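Local coordinates for TRAP dicarboxylate transporter, DctP subunit (Anaerococcus prevoti, PDB 4N91), which binds D-glucuronate as either anomer, probably as the extracytoplasmic solute-binding subunit of a TRAP transporter, at residues 52-56 against 261-266; 110-114 against 307-311; 123-127 against 331-335; 146-150 against 269-274; 233-237 against 300-304. The contacts are given in a common frame with arbitrary orientation. Where two conformers were deposited one is given. Residues are numbered along the deposited sequence.

From the N terminus, the chain passes 52-56, 110-114, 123-127, 146-150 and 233-237 before any contact closes. Interaction 1 closes first, at 261-266, and crosses the other four. Interaction 4 follows at 269-274, touching interaction 1 through Phe266 and Val146; together they pack helix 256-290 against helix 44-60 and edge strand 143-149 of the five-stranded sheet. Interaction 5 closes at 300-304 and crosses interaction 4. Interaction 2, at 307-311, encloses both 4 and 5 and meets 5 through Tyr113. Interaction 3 closes last; it crosses 2, touching it through Leu114 and Asn332, also encloses 4 and 5, and joins the C-terminal helix to helix 118-125 and, through Asp126, to that edge strand.

Interaction 1 of 5, residues 52-56 against 261-266; sequences FEEYV and VFDEGF
Two regular helical segments pass each other nearly antiparallel, with 148° between their N-to-C directions and axes 8.9 Å apart at closest approach. Phe52 sets the register: its CA is 5.0 Å from that of Gly265. With chi1 in t, its ring reaches into the interface, where CD1 lies 3.5 Å from Gly265 O, CZ is 3.7 Å from Phe262 CD1, and CE1 is 3.6 Å from Phe266 CE1. The Phe52 and Phe266 planes are almost parallel, at 7°, but the centroids are 5.4 Å apart and the rings scarcely overlap. Gly265 suits this spot because a CB would come about 3.0 Å from Phe52 CD1 and Val56 CG2. Both helices belong to the alpha/beta layering of a solute-binding lobe: helix 44-60 and helix 256-290 lie on the same face of the five-stranded sheet, and both Phe52 and Phe266 touch Ile91. One turn on, Tyr55, also t, combines an apolar ring with a polar tip. Its CD2 packs 3.7 Å from Gly265 CA, while its OH donates a 2.5 Å hydrogen bond to OE1 of Glu264, which offers its carboxylate at the partly exposed margin. Val56, small and branched, places CG1 4.2 Å from the centroid of the Phe262 ring as a CH-pi contact over the face, and 4.3 Å from Val261 CG1.

Interaction 2 of 5, residues 110-114 against 307-311; sequences NLPYL and VAPLT
In this solute-binding protein of the PBP clan, an irregular loop before helix 118-125 lies between proline-kinked helix 301-317 and strand 231-238, where Tyr113 hydrogen-bonds through its backbone to His237. The loop is extended at Leu111 and Pro112 (phi/psi -67/133 and -69/145), then takes a left-handed conformation at Tyr113 (52/46). The nearest CA pairs are Leu111 with Thr311 at 6.1 Å and Pro112 with Val307 at 7.2 Å. On the helix, Val307 points toward the loop. Its CG2 touches Pro112 CB at 3.7 Å and the edge of the Tyr113 ring, at CD2, at 3.8 Å; the hydroxyl of that tyrosine bonds to Asp235 O. Ala308 faces away, and Pro309, which has no amide hydrogen, marks the kink, after which Leu310 N bonds to Val307 O at 2.9 Å. Leu310 (chi1 t, chi2 p) extends CD2 to 3.8 Å from Pro112 CG, so the puckered Pro112 ring rests against two aliphatic side chains. Thr311, partly exposed, suits the polar margin: its OG1 lies 4.0 Å from Leu111 CD2 and is too far from Pro112 O for a direct bond. A water spans that gap, 2.8 Å from Thr311 OG1 and donating to Pro112 O, also at 2.8 Å.

Interaction 3 of 5, residues 123-127 against 331-335; sequences HVMDD and YNEEY
In this solute-binding protein of the PBP clan, the end of helix 118-125 meets the end of the C-terminal helix 322-334 at the surface, away from the sugar site; Tyr331 in the last turn and Tyr335 just past it make much of the contact. The nearest CA pair is Val124 with Tyr331, 6.8 Å apart. Tyr335, the first residue to leave helical phi/psi (-129/72), takes chi1 m and lays its ring against that of His123, also m with chi2 at 91°. They form an offset stack, centroids 4.1 Å apart and planes at 11°, well suited to two flat, partly polar rings at a solvent-facing margin. His123 ND1 is held by Glu119 O in its own helix. Tyr331, with chi1 at -82°, projects its ring alongside the first helix: CD1 lies 3.7 Å from His123 CB, CD2 is 3.6 Å from Val124 CG2, and His123 O lies over one ring face. Val124 (t) supplies a compact branched surface on the buried side. A water donates to His123 O at 2.7 Å and, weakly, to Tyr331 OH at 3.4 Å. Asp127 is the N-cap of helix 128-135, and its carboxylate does two jobs: OD1 accepts from Glu129 N, while the t rotamer carries OD2 to the tip of the tyrosine, where Tyr331 OH donates a hydrogen bond of 2.7 Å to Asp127 OD2.

Interaction 4 of 5, residues 146-150 against 269-274; sequences VTWLD and LNEVQR
Segment 146-149 of strand 143-149 and segment 269-274 of helix 256-290 run almost exactly parallel, at 4°, with axes 7.9 Å apart. The nearest CA pairs are Leu149 with Asn270 and Asp150 with Arg274, both 5.8 Å. The strand is well extended from Thr147 to Leu149, and Asp150 (-79/131) carries the chain on as loop. Amide side chains suit the places where backbone groups need partners. Asn270 (t) donates from ND2 to Trp148 O at 2.8 Å. Gln273, with chi1 t and chi2 m, pairs with Asp150 at both ends of its amide: OE1 accepts from Asp150 N at 2.9 Å, and NE2 donates to Asp150 O at 2.8 Å. Arg274 lays a face of its guanidinium against Trp148, Arg274 CZ being 3.5 Å from Trp148 CZ2, while NH1 donates to Asn270 OD1 at 2.9 Å. Trp148, with chi1 p, sends NE1 to Asp126, which also forms a salt bridge with Arg274. Asp150 OD1 is hydrogen-bonded to Gly152 N, and a water donates to Asp150 OD2 (2.7 Å) and Arg274 O (3.0 Å). Leucines fill the apolar side: Leu149 CD2 lies 3.9 Å from Leu269 CG. This is a helix packed on edge strand 143-149 of the mixed five-stranded sheet, in the alpha/beta architecture of a solute-binding protein, beside the sugar site; the Leu149 side chain lies about 4 Å from that of Asp242, which binds alpha-D-glucuronate.

Interaction 5 of 5, residues 233-237 against 300-304; sequences SYDMH and QKPFV
Strand 231-238 of the mixed four-stranded sheet is packed here by the beginning of helix 301-317, with Asp235 CA 5.5 Å from Gln300 CA. The strand is distorted: Tyr234 (-75/66) centres an inverse gamma turn, with Asp235 N bonded to Ser233 O at 2.7 Å, and Met236, present as selenomethionine, is left-handed (48/56). The direct hydrogen bond between the segments comes from Gln300, whose long side chain (m, t) takes NE2 to 3.2 Å from Tyr234 O. A water donates to Met236 O at 2.8 Å and, weakly, to Gln300 OE1 at 3.4 Å. The apolar part is a CH-pi contact: Asp235 CB sits 3.8 Å from the centroid of the Phe303 ring, almost on its normal. Asp235 (chi1 p) turns its carboxylate elsewhere, with OD2 accepting a very short 2.5 Å bond from His237 ND1 and OD1 bonding to Phe156 N. Segment 300-304 therefore meets backbone carbonyls and a methylene, leaving the aspartate's charge for partners within the strand's own sheet.

Interaction 1 of 5, residues 52-56 against 261-266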
# COMPACT_ATOMS: atom_id res chain seq x y z
N PHE A 52 -3.10 -6.91 17.08
CA PHE A 52 -2.94 -8.30 16.66
C PHE A 52 -2.16 -9.11 17.69
O PHE A 52 -2.60 -10.20 18.12
CB PHE A 52 -2.23 -8.32 15.30
CG PHE A 52 -1.74 -9.68 14.87
CD1 PHE A 52 -2.62 -10.64 14.41
CD2 PHE A 52 -0.39 -9.99 14.92
CE1 PHE A 52 -2.16 -11.91 14.01
CE2 PHE A 52 0.07 -11.25 14.51
CZ PHE A 52 -0.81 -12.20 14.07
N GLU A 53 -1.00 -8.58 18.10
CA GLU A 53 -0.15 -9.26 19.06
C GLU A 53 -0.88 -9.48 20.37
O GLU A 53 -0.86 -10.57 20.95
CB GLU A 53 1.11 -8.45 19.31
CG GLU A 53 1.96 -8.96 20.45
CD GLU A 53 3.25 -8.20 20.59
OE1 GLU A 53 3.52 -7.34 19.73
OE2 GLU A 53 3.99 -8.46 21.56
N GLU A 54 -1.55 -8.44 20.85
CA GLU A 54 -2.24 -8.54 22.12
C GLU A 54 -3.41 -9.54 22.02
O GLU A 54 -3.64 -10.36 22.93
CB GLU A 54 -2.75 -7.18 22.54
CG GLU A 54 -3.36 -7.19 23.95
CD GLU A 54 -3.86 -5.83 24.38
OE1 GLU A 54 -3.80 -4.89 23.56
OE2 GLU A 54 -4.30 -5.70 25.55
N TYR A 55 -4.15 -9.50 20.92
CA TYR A 55 -5.26 -10.41 20.74
C TYR A 55 -4.78 -11.85 20.79
O TYR A 55 -5.34 -12.68 21.52
CB TYR A 55 -6.00 -10.15 19.44
CG TYR A 55 -7.13 -11.12 19.24
CD1 TYR A 55 -8.38 -10.90 19.83
CD2 TYR A 55 -6.96 -12.28 18.50
CE1 TYR A 55 -9.41 -11.79 19.67
CE2 TYR A 55 -8.00 -13.19 18.34
CZ TYR A 55 -9.22 -12.94 18.93
OH TYR A 55 -10.25 -13.84 18.79
N VAL A 56 -3.76 -12.16 20.00
CA VAL A 56 -3.33 -13.55 19.88
C VAL A 56 -2.69 -14.03 21.17
O VAL A 56 -2.96 -15.13 21.63
CB VAL A 56 -2.35 -13.73 18.70
CG1 VAL A 56 -1.76 -15.13 18.71
CG2 VAL A 56 -3.06 -13.45 17.39
N VAL A 261 -7.49 -18.61 15.88
CA VAL A 261 -7.12 -17.44 16.66
C VAL A 261 -6.31 -16.47 15.81
O VAL A 261 -6.56 -15.26 15.83
CB VAL A 261 -6.34 -17.82 17.93
CG1 VAL A 261 -5.79 -16.57 18.60
CG2 VAL A 261 -7.25 -18.63 18.89
N PHE A 262 -5.34 -16.97 15.05
CA PHE A 262 -4.61 -16.07 14.16
C PHE A 262 -5.52 -15.39 13.16
O PHE A 262 -5.36 -14.19 12.88
CB PHE A 262 -3.47 -16.80 13.44
CG PHE A 262 -2.22 -16.88 14.24
CD1 PHE A 262 -1.27 -15.90 14.14
CD2 PHE A 262 -2.01 -17.93 15.12
CE1 PHE A 262 -0.12 -15.97 14.89
CE2 PHE A 262 -0.87 -17.99 15.87
CZ PHE A 262 0.07 -17.02 15.77
N ASP A 263 -6.49 -16.13 12.61
CA ASP A 263 -7.41 -15.55 11.64
C ASP A 263 -8.24 -14.42 12.27
O ASP A 263 -8.43 -13.36 11.67
CB ASP A 263 -8.33 -16.63 11.04
CG ASP A 263 -7.60 -17.58 10.09
OD1 ASP A 263 -6.42 -17.34 9.77
OD2 ASP A 263 -8.22 -18.57 9.64
N GLU A 264 -8.71 -14.64 13.49
CA GLU A 264 -9.45 -13.62 14.23
C GLU A 264 -8.54 -12.42 14.46
O GLU A 264 -8.96 -11.26 14.32
CB GLU A 264 -9.95 -14.18 15.56
CG GLU A 264 -11.06 -15.21 15.46
CD GLU A 264 -11.33 -15.96 16.78
OE1 GLU A 264 -10.39 -16.08 17.62
OE2 GLU A 264 -12.47 -16.43 16.99
N GLY A 265 -7.28 -12.71 14.77
CA GLY A 265 -6.30 -11.65 14.95
C GLY A 265 -6.10 -10.80 13.71
O GLY A 265 -5.93 -9.60 13.82
N PHE A 266 -6.09 -11.43 12.53
CA PHE A 266 -5.93 -10.68 11.29
C PHE A 266 -7.12 -9.74 11.08
O PHE A 266 -6.97 -8.65 10.52
CB PHE A 266 -5.82 -11.64 10.11
CG PHE A 266 -4.60 -12.53 10.12
CD1 PHE A 266 -3.38 -12.07 10.58
CD2 PHE A 266 -4.70 -13.84 9.66
CE1 PHE A 266 -2.25 -12.91 10.57
CE2 PHE A 266 -3.58 -14.67 9.65
CZ PHE A 266 -2.38 -14.21 10.13

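Interaction 2 of 5, residues 110-114 against 307-311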
# COMPACT_ATOMS: atom_id res chain seq x y z
N ASN A 110 -3.49 -2.14 -8.61
CA ASN A 110 -2.52 -1.08 -8.95
C ASN A 110 -2.96 -0.20 -10.12
O ASN A 110 -2.27 0.75 -10.48
CB ASN A 110 -1.16 -1.69 -9.26
CG ASN A 110 -0.56 -2.38 -8.05
OD1 ASN A 110 -0.85 -1.98 -6.92
ND2 ASN A 110 0.22 -3.42 -8.27
N LEU A 111 -4.13 -0.50 -10.69
CA LEU A 111 -4.62 0.29 -11.82
C LEU A 111 -4.97 1.71 -11.36
O LEU A 111 -5.63 1.88 -10.35
CB LEU A 111 -5.87 -0.37 -12.42
CG LEU A 111 -5.64 -1.73 -13.08
CD1 LEU A 111 -6.97 -2.33 -13.55
CD2 LEU A 111 -4.66 -1.59 -14.23
N PRO A 112 -4.53 2.72 -12.10
CA PRO A 112 -4.90 4.10 -11.78
C PRO A 112 -6.38 4.38 -12.01
O PRO A 112 -6.99 3.82 -12.95
CB PRO A 112 -4.07 4.94 -12.75
CG PRO A 112 -3.06 4.00 -13.33
CD PRO A 112 -3.65 2.65 -13.27
N TYR A 113 -6.94 5.21 -11.15
CA TYR A 113 -8.32 5.67 -11.26
C TYR A 113 -9.26 4.49 -11.42
O TYR A 113 -10.17 4.50 -12.25
CB TYR A 113 -8.44 6.66 -12.41
CG TYR A 113 -7.60 7.88 -12.14
CD1 TYR A 113 -7.94 8.76 -11.13
CD2 TYR A 113 -6.44 8.13 -12.86
CE1 TYR A 113 -7.17 9.87 -10.87
CE2 TYR A 113 -5.67 9.23 -12.61
CZ TYR A 113 -6.03 10.10 -11.60
OH TYR A 113 -5.25 11.21 -11.32
N LEU A 114 -9.05 3.50 -10.57
CA LEU A 114 -9.81 2.27 -10.62
C LEU A 114 -11.07 2.42 -9.78
O LEU A 114 -12.15 2.02 -10.21
CB LEU A 114 -8.97 1.11 -10.10
CG LEU A 114 -9.70 -0.21 -9.92
CD1 LEU A 114 -10.18 -0.71 -11.28
CD2 LEU A 114 -8.77 -1.21 -9.25
N VAL A 307 -3.30 8.55 -18.36
CA VAL A 307 -2.93 7.20 -17.93
C VAL A 307 -3.93 6.11 -18.31
O VAL A 307 -3.67 4.92 -18.03
CB VAL A 307 -2.63 7.13 -16.41
CG1 VAL A 307 -1.58 8.17 -16.04
CG2 VAL A 307 -3.91 7.32 -15.57
N ALA A 308 -5.03 6.48 -18.96
CA ALA A 308 -6.04 5.51 -19.40
C ALA A 308 -5.46 4.33 -20.20
O ALA A 308 -5.87 3.18 -20.01
CB ALA A 308 -7.13 6.20 -20.20
N PRO A 309 -4.48 4.59 -21.08
CA PRO A 309 -3.91 3.46 -21.83
C PRO A 309 -3.33 2.37 -20.95
O PRO A 309 -3.28 1.22 -21.35
CB PRO A 309 -2.81 4.11 -22.67
CG PRO A 309 -3.25 5.51 -22.84
CD PRO A 309 -3.92 5.88 -21.53
N LEU A 310 -2.88 2.71 -19.75
CA LEU A 310 -2.32 1.71 -18.86
C LEU A 310 -3.33 0.64 -18.49
O LEU A 310 -3.03 -0.55 -18.49
CB LEU A 310 -1.79 2.39 -17.60
CG LEU A 310 -1.08 1.49 -16.60
CD1 LEU A 310 -0.05 0.67 -17.28
CD2 LEU A 310 -0.42 2.37 -15.51
N THR A 311 -4.55 1.07 -18.17
CA THR A 311 -5.60 0.12 -17.83
C THR A 311 -5.94 -0.75 -19.03
O THR A 311 -6.11 -1.97 -18.89
CB THR A 311 -6.84 0.85 -17.31
OG1 THR A 311 -6.51 1.48 -16.07
CG2 THR A 311 -8.02 -0.10 -17.12
O HOH W 1 -8.38 1.67 -14.02

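Interaction 3 of 5, residues 123-127 against 331-335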
# COMPACT_ATOMS: atom_id res chain seq x y z
N HIS A 123 -15.25 -1.53 0.14
CA HIS A 123 -16.18 -2.63 -0.05
C HIS A 123 -15.57 -3.70 -0.94
O HIS A 123 -15.79 -4.89 -0.71
CB HIS A 123 -17.50 -2.15 -0.63
CG HIS A 123 -18.42 -1.59 0.41
ND1 HIS A 123 -18.43 -0.26 0.76
CD2 HIS A 123 -19.32 -2.20 1.21
CE1 HIS A 123 -19.33 -0.07 1.71
NE2 HIS A 123 -19.88 -1.23 2.01
N VAL A 124 -14.81 -3.28 -1.95
CA VAL A 124 -14.07 -4.22 -2.78
C VAL A 124 -13.09 -5.06 -1.97
O VAL A 124 -13.09 -6.28 -2.09
CB VAL A 124 -13.36 -3.50 -3.96
CG1 VAL A 124 -12.31 -4.41 -4.61
CG2 VAL A 124 -14.39 -3.06 -5.00
N MSE A 125 -12.29 -4.41 -1.12
CA MSE A 125 -11.24 -5.09 -0.38
C MSE A 125 -11.84 -6.01 0.69
O MSE A 125 -11.18 -6.95 1.14
CB MSE A 125 -10.29 -4.07 0.27
CG MSE A 125 -9.56 -3.19 -0.72
SE MSE A 125 -8.65 -4.17 -2.16
CE MSE A 125 -7.46 -5.32 -1.07
N ASP A 126 -13.08 -5.73 1.09
CA ASP A 126 -13.77 -6.52 2.10
C ASP A 126 -14.61 -7.65 1.46
O ASP A 126 -15.26 -8.40 2.16
CB ASP A 126 -14.68 -5.64 2.95
CG ASP A 126 -13.93 -4.84 3.99
OD1 ASP A 126 -12.79 -5.23 4.34
OD2 ASP A 126 -14.48 -3.83 4.46
N ASP A 127 -14.61 -7.73 0.14
CA ASP A 127 -15.39 -8.76 -0.56
C ASP A 127 -14.51 -9.99 -0.82
O ASP A 127 -13.63 -9.98 -1.67
CB ASP A 127 -15.93 -8.22 -1.88
CG ASP A 127 -16.90 -9.19 -2.58
OD1 ASP A 127 -16.86 -10.40 -2.32
OD2 ASP A 127 -17.70 -8.72 -3.41
N TYR A 331 -19.26 -2.30 -7.76
CA TYR A 331 -19.10 -1.54 -6.53
C TYR A 331 -18.97 -0.05 -6.83
O TYR A 331 -19.45 0.78 -6.06
CB TYR A 331 -17.92 -2.03 -5.72
CG TYR A 331 -18.24 -3.24 -4.90
CD1 TYR A 331 -19.07 -3.15 -3.79
CD2 TYR A 331 -17.71 -4.48 -5.23
CE1 TYR A 331 -19.36 -4.24 -3.03
CE2 TYR A 331 -17.99 -5.59 -4.47
CZ TYR A 331 -18.82 -5.46 -3.37
OH TYR A 331 -19.11 -6.57 -2.61
N ASN A 332 -18.32 0.29 -7.94
CA ASN A 332 -18.20 1.71 -8.31
C ASN A 332 -19.59 2.30 -8.55
O ASN A 332 -19.85 3.45 -8.21
CB ASN A 332 -17.33 1.90 -9.56
CG ASN A 332 -15.84 1.82 -9.25
OD1 ASN A 332 -15.42 2.02 -8.11
ND2 ASN A 332 -15.04 1.52 -10.27
N GLU A 333 -20.46 1.49 -9.14
CA GLU A 333 -21.84 1.93 -9.41
C GLU A 333 -22.67 2.08 -8.14
O GLU A 333 -23.48 3.01 -8.02
CB GLU A 333 -22.52 0.93 -10.36
CG GLU A 333 -21.95 0.96 -11.76
CD GLU A 333 -22.21 -0.33 -12.53
OE1 GLU A 333 -23.25 -0.98 -12.27
OE2 GLU A 333 -21.38 -0.69 -13.39
N GLU A 334 -22.48 1.17 -7.21
CA GLU A 334 -23.19 1.18 -5.94
C GLU A 334 -22.69 2.29 -5.01
O GLU A 334 -23.46 2.86 -4.23
CB GLU A 334 -23.04 -0.19 -5.26
CG GLU A 334 -23.77 -0.33 -3.94
CD GLU A 334 -23.75 -1.76 -3.41
OE1 GLU A 334 -23.15 -2.64 -4.07
OE2 GLU A 334 -24.35 -2.00 -2.32
N TYR A 335 -21.40 2.62 -5.10
CA TYR A 335 -20.82 3.65 -4.24
C TYR A 335 -20.05 4.67 -5.07
O TYR A 335 -18.82 4.71 -5.04
CB TYR A 335 -19.88 3.02 -3.21
CG TYR A 335 -20.56 1.99 -2.34
CD1 TYR A 335 -21.33 2.37 -1.25
CD2 TYR A 335 -20.46 0.64 -2.63
CE1 TYR A 335 -21.96 1.43 -0.46
CE2 TYR A 335 -21.08 -0.30 -1.85
CZ TYR A 335 -21.83 0.10 -0.76
OH TYR A 335 -22.44 -0.85 0.02
O HOH W 2 -17.95 -5.83 0.54

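Interaction 4 of 5, residues 146-150 against 269-274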
# COMPACT_ATOMS: atom_id res chain seq x y z
N VAL A 146 -3.55 -12.35 3.88
CA VAL A 146 -4.52 -12.69 4.91
C VAL A 146 -5.49 -11.56 5.25
O VAL A 146 -6.61 -11.83 5.73
CB VAL A 146 -3.84 -13.21 6.19
CG1 VAL A 146 -3.11 -14.53 5.91
CG2 VAL A 146 -2.94 -12.15 6.82
N THR A 147 -5.08 -10.33 4.96
CA THR A 147 -5.95 -9.17 5.07
C THR A 147 -5.29 -7.98 4.38
O THR A 147 -4.19 -8.12 3.84
CB THR A 147 -6.33 -8.84 6.55
OG1 THR A 147 -7.41 -7.88 6.58
CG2 THR A 147 -5.17 -8.31 7.32
N TRP A 148 -6.00 -6.86 4.37
CA TRP A 148 -5.49 -5.62 3.80
C TRP A 148 -5.50 -4.52 4.87
O TRP A 148 -6.14 -4.64 5.92
CB TRP A 148 -6.33 -5.21 2.60
CG TRP A 148 -7.75 -4.78 2.97
CD1 TRP A 148 -8.81 -5.60 3.29
CD2 TRP A 148 -8.24 -3.44 3.05
NE1 TRP A 148 -9.93 -4.83 3.57
CE2 TRP A 148 -9.61 -3.51 3.41
CE3 TRP A 148 -7.67 -2.19 2.82
CZ2 TRP A 148 -10.39 -2.38 3.59
CZ3 TRP A 148 -8.45 -1.06 2.99
CH2 TRP A 148 -9.80 -1.17 3.37
N LEU A 149 -4.77 -3.46 4.58
CA LEU A 149 -4.71 -2.30 5.45
C LEU A 149 -4.88 -1.07 4.58
O LEU A 149 -4.44 -1.06 3.43
CB LEU A 149 -3.36 -2.23 6.19
CG LEU A 149 -2.96 -3.51 6.95
CD1 LEU A 149 -1.54 -3.41 7.38
CD2 LEU A 149 -3.86 -3.83 8.11
N ASP A 150 -5.50 -0.03 5.14
CA ASP A 150 -5.79 1.19 4.41
C ASP A 150 -4.52 2.05 4.31
O ASP A 150 -3.83 2.28 5.31
CB ASP A 150 -6.86 1.97 5.17
CG ASP A 150 -7.61 2.98 4.32
OD1 ASP A 150 -7.17 3.33 3.21
OD2 ASP A 150 -8.69 3.43 4.79
N LEU A 269 -6.58 -6.84 13.35
CA LEU A 269 -5.55 -6.02 12.70
C LEU A 269 -6.16 -5.08 11.67
O LEU A 269 -5.93 -3.87 11.67
CB LEU A 269 -4.55 -6.96 12.03
CG LEU A 269 -3.58 -6.36 11.03
CD1 LEU A 269 -2.77 -5.23 11.64
CD2 LEU A 269 -2.65 -7.49 10.54
N ASN A 270 -6.97 -5.65 10.79
CA ASN A 270 -7.65 -4.87 9.76
C ASN A 270 -8.51 -3.77 10.40
O ASN A 270 -8.46 -2.61 10.00
CB ASN A 270 -8.50 -5.81 8.90
CG ASN A 270 -9.37 -5.08 7.90
OD1 ASN A 270 -10.54 -4.81 8.17
ND2 ASN A 270 -8.82 -4.77 6.75
N GLU A 271 -9.30 -4.14 11.39
CA GLU A 271 -10.22 -3.20 12.02
C GLU A 271 -9.52 -2.07 12.75
O GLU A 271 -9.89 -0.90 12.60
CB GLU A 271 -11.15 -3.94 12.97
CG GLU A 271 -12.11 -4.88 12.22
CD GLU A 271 -12.73 -5.92 13.09
OE1 GLU A 271 -12.24 -6.14 14.22
OE2 GLU A 271 -13.76 -6.51 12.67
N VAL A 272 -8.50 -2.40 13.52
CA VAL A 272 -7.80 -1.40 14.32
C VAL A 272 -6.98 -0.49 13.43
O VAL A 272 -7.03 0.72 13.58
CB VAL A 272 -6.91 -2.06 15.40
CG1 VAL A 272 -6.03 -1.03 16.07
CG2 VAL A 272 -7.79 -2.77 16.43
N GLN A 273 -6.28 -1.06 12.46
CA GLN A 273 -5.54 -0.24 11.50
C GLN A 273 -6.43 0.75 10.75
O GLN A 273 -6.07 1.91 10.60
CB GLN A 273 -4.79 -1.12 10.51
CG GLN A 273 -3.76 -0.36 9.72
CD GLN A 273 -4.27 0.32 8.49
OE1 GLN A 273 -5.41 0.12 8.06
NE2 GLN A 273 -3.39 1.13 7.87
N ARG A 274 -7.59 0.29 10.31
CA ARG A 274 -8.49 1.16 9.56
C ARG A 274 -9.05 2.29 10.44
O ARG A 274 -9.15 3.44 9.99
CB ARG A 274 -9.60 0.35 8.91
CG ARG A 274 -9.12 -0.44 7.74
CD ARG A 274 -10.07 -1.55 7.37
NE ARG A 274 -11.33 -1.03 6.85
CZ ARG A 274 -12.31 -1.81 6.40
NH1 ARG A 274 -12.21 -3.13 6.45
NH2 ARG A 274 -13.39 -1.26 5.90
O HOH W 3 -9.98 3.32 7.16

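Interaction 5 of 5, residues 233-237 against 300-304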
# COMPACT_ATOMS: atom_id res chain seq x y z
N SER A 233 -0.37 17.82 -4.43
CA SER A 233 -1.42 18.02 -5.41
C SER A 233 -2.33 16.79 -5.55
O SER A 233 -1.90 15.75 -6.03
CB SER A 233 -0.79 18.36 -6.76
OG SER A 233 -1.78 18.55 -7.76
N TYR A 234 -3.60 16.93 -5.16
CA TYR A 234 -4.52 15.82 -5.03
C TYR A 234 -5.04 15.28 -6.36
O TYR A 234 -6.24 15.38 -6.67
CB TYR A 234 -5.69 16.23 -4.15
CG TYR A 234 -5.46 16.16 -2.64
CD1 TYR A 234 -5.48 14.94 -1.98
CD2 TYR A 234 -5.28 17.30 -1.88
CE1 TYR A 234 -5.31 14.86 -0.63
CE2 TYR A 234 -5.10 17.22 -0.50
CZ TYR A 234 -5.14 15.98 0.11
OH TYR A 234 -5.00 15.89 1.47
N ASP A 235 -4.14 14.72 -7.15
CA ASP A 235 -4.57 14.06 -8.38
C ASP A 235 -5.17 12.68 -8.07
O ASP A 235 -5.92 12.14 -8.87
CB ASP A 235 -3.42 13.95 -9.37
CG ASP A 235 -2.36 12.99 -8.92
OD1 ASP A 235 -1.78 13.25 -7.85
OD2 ASP A 235 -2.09 11.99 -9.64
N MSE A 236 -4.81 12.13 -6.91
CA MSE A 236 -5.38 10.87 -6.38
C MSE A 236 -5.42 9.73 -7.42
O MSE A 236 -6.47 9.10 -7.68
CB MSE A 236 -6.76 11.14 -5.77
CG MSE A 236 -6.70 12.07 -4.57
SE MSE A 236 -8.46 12.63 -3.94
CE MSE A 236 -9.02 10.90 -3.25
N HIS A 237 -4.25 9.42 -7.98
CA HIS A 237 -4.17 8.51 -9.11
C HIS A 237 -4.40 7.06 -8.74
O HIS A 237 -4.83 6.28 -9.59
CB HIS A 237 -2.86 8.65 -9.88
CG HIS A 237 -1.64 8.73 -9.01
ND1 HIS A 237 -1.02 9.92 -8.74
CD2 HIS A 237 -0.90 7.77 -8.40
CE1 HIS A 237 0.04 9.71 -7.98
NE2 HIS A 237 0.13 8.42 -7.76
N GLN A 300 -8.69 16.49 -12.13
CA GLN A 300 -8.21 15.12 -12.31
C GLN A 300 -8.32 14.61 -13.74
O GLN A 300 -7.57 13.72 -14.13
CB GLN A 300 -8.91 14.17 -11.33
CG GLN A 300 -8.58 14.51 -9.88
CD GLN A 300 -9.20 13.56 -8.88
OE1 GLN A 300 -9.93 12.65 -9.23
NE2 GLN A 300 -8.89 13.78 -7.60
N LYS A 301 -9.25 15.17 -14.53
CA LYS A 301 -9.51 14.61 -15.87
C LYS A 301 -8.26 14.47 -16.76
O LYS A 301 -8.08 13.44 -17.41
CB LYS A 301 -10.60 15.39 -16.59
CG LYS A 301 -10.88 14.84 -17.99
CD LYS A 301 -12.22 15.31 -18.55
CE LYS A 301 -12.42 14.79 -19.96
NZ LYS A 301 -12.37 13.31 -20.03
N PRO A 302 -7.38 15.49 -16.78
CA PRO A 302 -6.21 15.31 -17.64
C PRO A 302 -5.29 14.16 -17.18
O PRO A 302 -4.65 13.51 -18.01
CB PRO A 302 -5.51 16.66 -17.56
CG PRO A 302 -6.60 17.61 -17.30
CD PRO A 302 -7.54 16.89 -16.37
N PHE A 303 -5.24 13.90 -15.87
CA PHE A 303 -4.44 12.78 -15.37
C PHE A 303 -5.11 11.47 -15.80
O PHE A 303 -4.46 10.57 -16.32
CB PHE A 303 -4.29 12.83 -13.85
CG PHE A 303 -3.48 14.00 -13.36
CD1 PHE A 303 -2.11 13.88 -13.16
CD2 PHE A 303 -4.08 15.21 -13.09
CE1 PHE A 303 -1.36 14.94 -12.71
CE2 PHE A 303 -3.33 16.30 -12.63
CZ PHE A 303 -1.96 16.16 -12.43
N VAL A 304 -6.42 11.38 -15.62
CA VAL A 304 -7.18 10.19 -15.98
C VAL A 304 -6.94 9.86 -17.44
O VAL A 304 -6.62 8.74 -17.79
CB VAL A 304 -8.68 10.40 -15.74
CG1 VAL A 304 -9.49 9.22 -16.26
CG2 VAL A 304 -8.96 10.62 -14.25
O HOH W 4 -9.17 9.68 -7.80